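PDB 3N29: carboxynorspermidine decarboxylase from Campylobacter jejuni subsp. jejuni 81116, which probably catalyses the pyridoxal-phosphate-dependent decarboxylation of carboxynorspermidine to the polyamine norspermidine. Local coordinates for residues Lys217-Lys222 against Lys256-Lys261; Asp287-Glu290 against Ala296-Asp299. All coordinates share one frame; numbering follows the deposited sequence.

Contact 1. Residues Lys217-Lys222 against Lys256-Lys261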
# COMPACT_ATOMS: atom_id res chain seq x y z
N LYS A 217 26.44 -12.92 -19.30
CA LYS A 217 27.85 -12.64 -19.59
C LYS A 217 28.62 -12.18 -18.35
O LYS A 217 29.76 -12.67 -18.10
CB LYS A 217 28.00 -11.65 -20.73
CG LYS A 217 27.49 -12.19 -22.08
CD LYS A 217 27.90 -11.30 -23.26
CE LYS A 217 27.01 -11.59 -24.45
NZ LYS A 217 27.41 -11.05 -25.77
N VAL A 218 28.01 -11.25 -17.57
CA VAL A 218 28.65 -10.73 -16.36
C VAL A 218 28.69 -11.79 -15.25
O VAL A 218 29.69 -11.97 -14.56
CB VAL A 218 27.96 -9.44 -15.88
CG1 VAL A 218 28.65 -8.93 -14.57
CG2 VAL A 218 28.00 -8.40 -16.97
N PHE A 219 27.62 -12.53 -15.10
CA PHE A 219 27.58 -13.63 -14.13
C PHE A 219 28.65 -14.70 -14.39
O PHE A 219 29.31 -15.17 -13.43
CB PHE A 219 26.20 -14.23 -14.17
CG PHE A 219 26.01 -15.42 -13.26
CD1 PHE A 219 26.08 -15.29 -11.88
CD2 PHE A 219 25.71 -16.67 -13.80
CE1 PHE A 219 25.87 -16.42 -11.03
CE2 PHE A 219 25.49 -17.80 -12.97
CZ PHE A 219 25.58 -17.68 -11.58
N GLU A 220 28.81 -15.12 -15.65
CA GLU A 220 29.86 -16.11 -15.94
C GLU A 220 31.27 -15.55 -15.77
O GLU A 220 32.18 -16.24 -15.32
CB GLU A 220 29.70 -16.69 -17.36
CG GLU A 220 28.37 -17.38 -17.52
CD GLU A 220 28.25 -18.05 -18.89
OE1 GLU A 220 29.15 -18.83 -19.22
OE2 GLU A 220 27.26 -17.80 -19.60
N GLU A 221 31.43 -14.27 -16.10
CA GLU A 221 32.73 -13.67 -15.97
C GLU A 221 33.12 -13.64 -14.47
O GLU A 221 34.22 -14.05 -14.12
CB GLU A 221 32.72 -12.29 -16.60
CG GLU A 221 34.07 -11.72 -16.88
CD GLU A 221 34.11 -10.25 -16.52
OE1 GLU A 221 34.34 -9.42 -17.42
OE2 GLU A 221 33.88 -9.92 -15.33
N LYS A 222 32.21 -13.20 -13.60
CA LYS A 222 32.54 -13.05 -12.19
C LYS A 222 32.43 -14.32 -11.33
O LYS A 222 33.18 -14.46 -10.35
CB LYS A 222 31.69 -11.94 -11.56
CG LYS A 222 32.09 -10.51 -11.91
CD LYS A 222 30.99 -9.50 -11.37
CE LYS A 222 31.47 -8.03 -11.19
NZ LYS A 222 30.57 -7.00 -11.84
N LYS A 256 19.36 -23.23 -22.72
CA LYS A 256 19.89 -24.54 -23.18
C LYS A 256 21.45 -24.60 -23.20
O LYS A 256 22.09 -25.56 -22.70
CB LYS A 256 19.26 -24.86 -24.54
CG LYS A 256 19.82 -26.08 -25.18
CD LYS A 256 18.80 -26.80 -26.12
CE LYS A 256 19.23 -28.25 -26.27
NZ LYS A 256 18.26 -29.08 -27.07
N ASN A 257 22.08 -23.60 -23.79
CA ASN A 257 23.57 -23.49 -23.78
C ASN A 257 24.15 -23.48 -22.37
O ASN A 257 25.13 -24.12 -22.06
CB ASN A 257 23.97 -22.25 -24.56
CG ASN A 257 23.61 -22.38 -26.01
OD1 ASN A 257 23.44 -23.50 -26.49
ND2 ASN A 257 23.50 -21.29 -26.72
N PHE A 258 23.51 -22.76 -21.47
CA PHE A 258 24.09 -22.57 -20.17
C PHE A 258 24.05 -23.91 -19.45
O PHE A 258 25.04 -24.32 -18.81
CB PHE A 258 23.32 -21.48 -19.40
CG PHE A 258 23.96 -21.10 -18.12
CD1 PHE A 258 24.79 -19.99 -18.05
CD2 PHE A 258 23.74 -21.83 -16.98
CE1 PHE A 258 25.38 -19.65 -16.84
CE2 PHE A 258 24.34 -21.47 -15.77
CZ PHE A 258 25.12 -20.40 -15.71
N SER A 259 22.90 -24.57 -19.57
CA SER A 259 22.65 -25.86 -18.97
C SER A 259 23.72 -26.88 -19.39
O SER A 259 24.29 -27.60 -18.54
CB SER A 259 21.29 -26.39 -19.46
OG SER A 259 21.04 -27.59 -18.78
N ASP A 260 23.99 -26.87 -20.69
CA ASP A 260 24.90 -27.86 -21.31
C ASP A 260 26.34 -27.56 -20.90
O ASP A 260 27.12 -28.48 -20.62
CB ASP A 260 24.76 -27.79 -22.82
CG ASP A 260 23.46 -28.38 -23.31
OD1 ASP A 260 22.76 -29.04 -22.49
OD2 ASP A 260 23.08 -28.16 -24.48
N LYS A 261 26.68 -26.28 -20.88
CA LYS A 261 28.05 -25.84 -20.66
C LYS A 261 28.47 -26.28 -19.27
O LYS A 261 29.57 -26.82 -19.07
CB LYS A 261 28.13 -24.32 -20.80
CG LYS A 261 29.52 -23.74 -20.63
CD LYS A 261 29.55 -22.23 -20.79
CE LYS A 261 30.96 -21.72 -20.52
NZ LYS A 261 31.06 -20.25 -20.67
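Two torsions bring Glu-220 and Lys-261 together: CG of Glu-220 stands anti to the carbonyl carbon (chi1 -60°), and CG of Lys-261 anti to the backbone N, with each later bond of the lysine extended, so that its chain spans the gap to the glutamate. Their helices, 209-223 and 248-262, are neighbours on the outside of the beta/alpha-barrel and show a general rule of that fold, apolar inside and charged outside. The two short segments run nearly parallel, 15° apart, yet their axes come no closer than 13.3 Å, a gap that long side chains must bridge. On the barrel side the rings of Phe-219 and Phe-258 do so. CZ of Phe-258 reaches the edge of the Phe-219 ring, in its plane, 3.8 Å from CE2, and the two side chains cross at about a right angle. Both rings also rest on Val-233 of strand 232-234, and Phe-235 meets Phe-258 edge-to-face. Glu-220 slides antiparallel past Phe-258, its carboxylate turned 87° from the ring plane. Its CG lies 3.8 Å from CE1 of Phe-258, and OE2 sits at the ring edge, 3.6 Å from CD1, where the slightly positive ring hydrogens would probably suit a carboxylate oxygen. The hydroxyl of Tyr-262 is hydrogen-bonded to Glu-220 OE1, so two groups grip this one oxygen and should limit rotation of the carboxylate. The second is the ammonium group of the salt bridge: Lys-261 NZ approaches Glu-220 OE1 almost in line with its C-O bond, at 2.8 Å.

Contact 2. Residues Asp287-Glu290 against Ala296-Asp299; sequences DIIE and AILD
Ile-297 lies against Asp-287 and Ile-289, and its longer branch makes the reach to Ile-289. Its CB is 4.5 Å from CB of Asp-287 and 3.8 Å from the Asp-287 carbonyl O. With CG1 anti to the carbonyl carbon (chi1 -58°), the longer branch starts beside the same Asp-287 O, at 4.2 Å, and continues extended until CD1 meets CD1 of Ile-289 at 4.3 Å. Asn-139 of the second subunit packs on this isoleucine, while Thr-345 touches it from the adjoining strand 340-345. The two segments belong to a beta hairpin, strands 279-290 and 294-298, in the C-terminal sheet domain of this decarboxylase family. Asp-287 and Ile-297 form an antiparallel hydrogen-bonded pair: Ile-297 N donates to Asp-287 O at 2.9 Å, and Asp-287 N gives a longer bond of 3.3 Å to Ile-297 O. That aspartate is buried, and its OD2 is hydrogen-bonded to Ser-140 OG of the second subunit, so the face carrying Asp-287 and Ile-297 takes part in the dimer interface. On the other face the non-hydrogen-bonded pair Ile-288 and Ala-296 brings Ile-288 CG1 to 4.4 Å from Ala-296 CB, and Leu-364 packs on both residues.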
# COMPACT_ATOMS: atom_id res chain seq x y z
N ASP A 287 -20.42 9.04 -9.36
CA ASP A 287 -20.85 10.43 -9.52
C ASP A 287 -20.02 11.10 -10.59
O ASP A 287 -18.94 10.68 -10.86
CB ASP A 287 -20.72 11.19 -8.21
CG ASP A 287 -21.64 12.47 -8.12
OD1 ASP A 287 -22.57 12.63 -8.92
OD2 ASP A 287 -21.38 13.26 -7.23
N ILE A 288 -20.57 12.14 -11.20
CA ILE A 288 -19.86 12.95 -12.15
C ILE A 288 -20.04 14.43 -11.75
O ILE A 288 -21.12 14.89 -11.58
CB ILE A 288 -20.35 12.72 -13.56
CG1 ILE A 288 -20.14 11.28 -13.99
CG2 ILE A 288 -19.65 13.59 -14.49
CD1 ILE A 288 -20.53 11.04 -15.33
N ILE A 289 -18.96 15.13 -11.61
CA ILE A 289 -19.01 16.50 -11.22
C ILE A 289 -18.17 17.33 -12.13
O ILE A 289 -17.52 16.85 -12.99
CB ILE A 289 -18.63 16.72 -9.78
CG1 ILE A 289 -17.16 16.51 -9.60
CG2 ILE A 289 -19.40 15.81 -8.89
CD1 ILE A 289 -16.67 16.87 -8.34
N GLU A 290 -18.26 18.62 -11.96
CA GLU A 290 -17.52 19.54 -12.76
C GLU A 290 -16.68 20.52 -11.94
O GLU A 290 -17.16 21.11 -11.03
CB GLU A 290 -18.49 20.31 -13.62
CG GLU A 290 -17.80 21.03 -14.65
CD GLU A 290 -18.67 21.95 -15.37
OE1 GLU A 290 -19.70 21.54 -15.85
OE2 GLU A 290 -18.29 23.10 -15.48
N ALA A 296 -15.19 12.18 -13.16
CA ALA A 296 -15.94 11.01 -12.79
C ALA A 296 -15.32 10.44 -11.53
O ALA A 296 -14.15 10.21 -11.47
CB ALA A 296 -15.88 10.01 -13.86
N ILE A 297 -16.14 10.25 -10.53
CA ILE A 297 -15.69 9.68 -9.27
C ILE A 297 -16.13 8.21 -9.27
O ILE A 297 -17.32 7.92 -9.36
CB ILE A 297 -16.32 10.39 -8.14
CG1 ILE A 297 -15.94 11.89 -8.22
CG2 ILE A 297 -15.88 9.77 -6.81
CD1 ILE A 297 -16.46 12.80 -7.03
N LEU A 298 -15.17 7.34 -9.18
CA LEU A 298 -15.40 5.92 -9.29
C LEU A 298 -15.46 5.25 -7.93
O LEU A 298 -14.98 5.82 -6.91
CB LEU A 298 -14.33 5.26 -10.11
CG LEU A 298 -13.99 5.98 -11.39
CD1 LEU A 298 -12.91 5.22 -12.11
CD2 LEU A 298 -15.26 6.29 -12.23
N ASP A 299 -15.86 3.95 -7.92
CA ASP A 299 -15.84 3.17 -6.65
C ASP A 299 -14.57 2.36 -6.44
O ASP A 299 -14.53 1.26 -5.83
CB ASP A 299 -17.13 2.32 -6.51
CG ASP A 299 -17.31 1.27 -7.63
OD1 ASP A 299 -16.47 1.18 -8.50
OD2 ASP A 299 -18.35 0.54 -7.60

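From the N terminus the chain makes strand 46-50 of the sheet domain before winding through the beta/alpha-barrel. Contact 1 closes a loop of 33 intervening residues late in that winding, tying helix 209-223 to helix 248-262 around the passage through strand 232-234. After the last barrel strand, 265-268, the chain returns to the sheet domain, where contact 2 closes a hairpin with five residues between its segments. The two loops follow one another in series, neither nesting nor crossing. Their centres are 54 Å apart and their nearest atoms about 43 Å, on opposite sides of the chain's centre: one joins outer barrel helices, the other neighbouring strands beside the second subunit.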